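PDB 4APM: apical membrane antigen 1 from Babesia divergens, which probably acts at the moving junction during host-cell invasion by this apicomplexan parasite and binds calcium in its ectodomain. Local coordinates for residues A[130-134]-A[206-211]. Numbering follows the deposited sequence.
Sequences AEYAG and SSRVDK
Residues 130-134 continue helix 125-134, with Gly134 N bonded to Ala130 O (3.0 Å); residues 206-211 have no regular secondary structure. The segments come closest at Ala130 and Ser207, CA to CA 4.5 Å. Ala130 CB points at the loop, 3.8 Å from Val209 CB, and Ala130 O accepts a CA-H...O contact from Ser207 CA at 3.5 Å. Glu131, with chi1 and chi2 both t, carries OE1 to within 3.0 Å of Lys211 NZ, a salt bridge whose hydrogen bond is weak. Ala133 CB meets Ser207 CB at 4.4 Å, and Gly134 CA comes 3.6 Å from Ser207 CB. The loop's shape comes from a type I turn over Ser206-Val209, closed by Val209 N to Ser206 O (3.2 Å), and an ST turn, Arg208 N to Ser206 OG (3.0 Å). In this AMA1 ectodomain, a PAN-clan family, the helix thus packs on the loop joining strand 202-205 to helix 213-216, beside their antiparallel sheet: Phe150 of strand 150-153 touches Ala130, Ala133 and Val209, and Ile161 of strand 158-161 touches Ala133.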
loop_
_atom_site.group_PDB
_atom_site.type_symbol
_atom_site.label_atom_id
_atom_site.label_comp_id
_atom_site.label_asym_id
_atom_site.label_seq_id
_atom_site.Cartn_x
_atom_site.Cartn_y
_atom_site.Cartn_z
ATOM N N ALA A 130 -10.936 13.058 -3.937
ATOM C CA ALA A 130 -11.796 12.150 -3.149
ATOM C C ALA A 130 -13.064 12.871 -2.705
ATOM O O ALA A 130 -14.155 12.322 -2.793
ATOM C CB ALA A 130 -11.047 11.619 -1.929
ATOM N N GLU A 131 -12.902 14.104 -2.239
ATOM C CA GLU A 131 -14.034 14.926 -1.796
ATOM C C GLU A 131 -14.922 15.256 -3.000
ATOM O O GLU A 131 -16.144 15.225 -2.931
ATOM C CB GLU A 131 -13.512 16.213 -1.137
ATOM C CG GLU A 131 -14.592 17.099 -0.503
ATOM C CD GLU A 131 -14.007 18.292 0.231
ATOM O OE1 GLU A 131 -12.781 18.321 0.431
ATOM O OE2 GLU A 131 -14.768 19.204 0.616
ATOM N N TYR A 132 -14.302 15.465 -4.141
ATOM C CA TYR A 132 -15.067 15.769 -5.316
ATOM C C TYR A 132 -15.912 14.546 -5.731
ATOM O O TYR A 132 -17.092 14.676 -6.058
ATOM C CB TYR A 132 -14.120 16.208 -6.431
ATOM C CG TYR A 132 -14.812 16.472 -7.739
ATOM C CD1 TYR A 132 -15.653 17.569 -7.888
ATOM C CD2 TYR A 132 -14.589 15.654 -8.837
ATOM C CE1 TYR A 132 -16.286 17.822 -9.092
ATOM C CE2 TYR A 132 -15.208 15.899 -10.039
ATOM C CZ TYR A 132 -16.045 17.003 -10.165
ATOM O OH TYR A 132 -16.679 17.261 -11.364
ATOM N N ALA A 133 -15.301 13.362 -5.711
ATOM C CA ALA A 133 -16.039 12.126 -5.946
ATOM C C ALA A 133 -17.201 11.993 -4.934
ATOM O O ALA A 133 -18.297 11.547 -5.292
ATOM C CB ALA A 133 -15.099 10.917 -5.866
ATOM N N GLY A 134 -16.966 12.432 -3.696
ATOM C CA GLY A 134 -17.983 12.405 -2.647
ATOM C C GLY A 134 -19.175 13.346 -2.806
ATOM O O GLY A 134 -20.194 13.162 -2.146
ATOM N N SER A 206 -11.553 5.766 -2.844
ATOM C CA SER A 206 -12.951 5.944 -2.659
ATOM C C SER A 206 -13.148 7.337 -2.103
ATOM O O SER A 206 -12.209 7.957 -1.642
ATOM C CB SER A 206 -13.460 4.906 -1.648
ATOM O OG SER A 206 -13.387 5.432 -0.341
ATOM N N SER A 207 -14.394 7.772 -2.020
ATOM C CA SER A 207 -14.694 9.114 -1.527
ATOM C C SER A 207 -14.459 9.253 -0.020
ATOM O O SER A 207 -14.586 10.332 0.527
ATOM C CB SER A 207 -16.122 9.465 -1.861
ATOM O OG SER A 207 -17.004 8.673 -1.080
ATOM N N ARG A 208 -14.064 8.172 0.641
ATOM C CA ARG A 208 -13.823 8.229 2.067
ATOM C C ARG A 208 -12.362 8.345 2.435
ATOM O O ARG A 208 -11.994 8.195 3.588
ATOM C CB ARG A 208 -14.471 7.042 2.739
ATOM C CG ARG A 208 -15.967 7.211 2.699
ATOM C CD ARG A 208 -16.736 5.991 3.102
ATOM N NE ARG A 208 -18.105 6.196 2.644
ATOM C CZ ARG A 208 -19.133 5.423 2.960
ATOM N NH1 ARG A 208 -18.967 4.369 3.757
ATOM N NH2 ARG A 208 -20.335 5.730 2.500
ATOM N N VAL A 209 -11.531 8.648 1.450
ATOM C CA VAL A 209 -10.118 8.843 1.685
ATOM C C VAL A 209 -9.892 9.916 2.737
ATOM O O VAL A 209 -10.447 11.020 2.660
ATOM C CB VAL A 209 -9.372 9.124 0.366
ATOM C CG1 VAL A 209 -8.022 9.820 0.618
ATOM C CG2 VAL A 209 -9.208 7.797 -0.395
ATOM N N ASP A 210 -9.200 9.505 3.791
ATOM C CA ASP A 210 -8.689 10.377 4.838
ATOM C C ASP A 210 -8.052 11.675 4.252
ATOM O O ASP A 210 -7.142 11.602 3.411
ATOM C CB ASP A 210 -7.657 9.557 5.661
ATOM C CG ASP A 210 -7.327 10.196 6.992
ATOM O OD1 ASP A 210 -7.637 11.397 7.159
ATOM O OD2 ASP A 210 -6.763 9.506 7.870
ATOM N N LYS A 211 -8.539 12.851 4.677
ATOM C CA LYS A 211 -7.902 14.122 4.321
ATOM C C LYS A 211 -6.421 14.076 4.682
ATOM O O LYS A 211 -5.578 14.750 4.057
ATOM C CB LYS A 211 -8.526 15.326 5.063
ATOM C CG LYS A 211 -10.027 15.295 5.320
ATOM C CD LYS A 211 -10.826 15.217 4.042
ATOM C CE LYS A 211 -11.486 16.534 3.677
ATOM N NZ LYS A 211 -12.435 16.249 2.561
#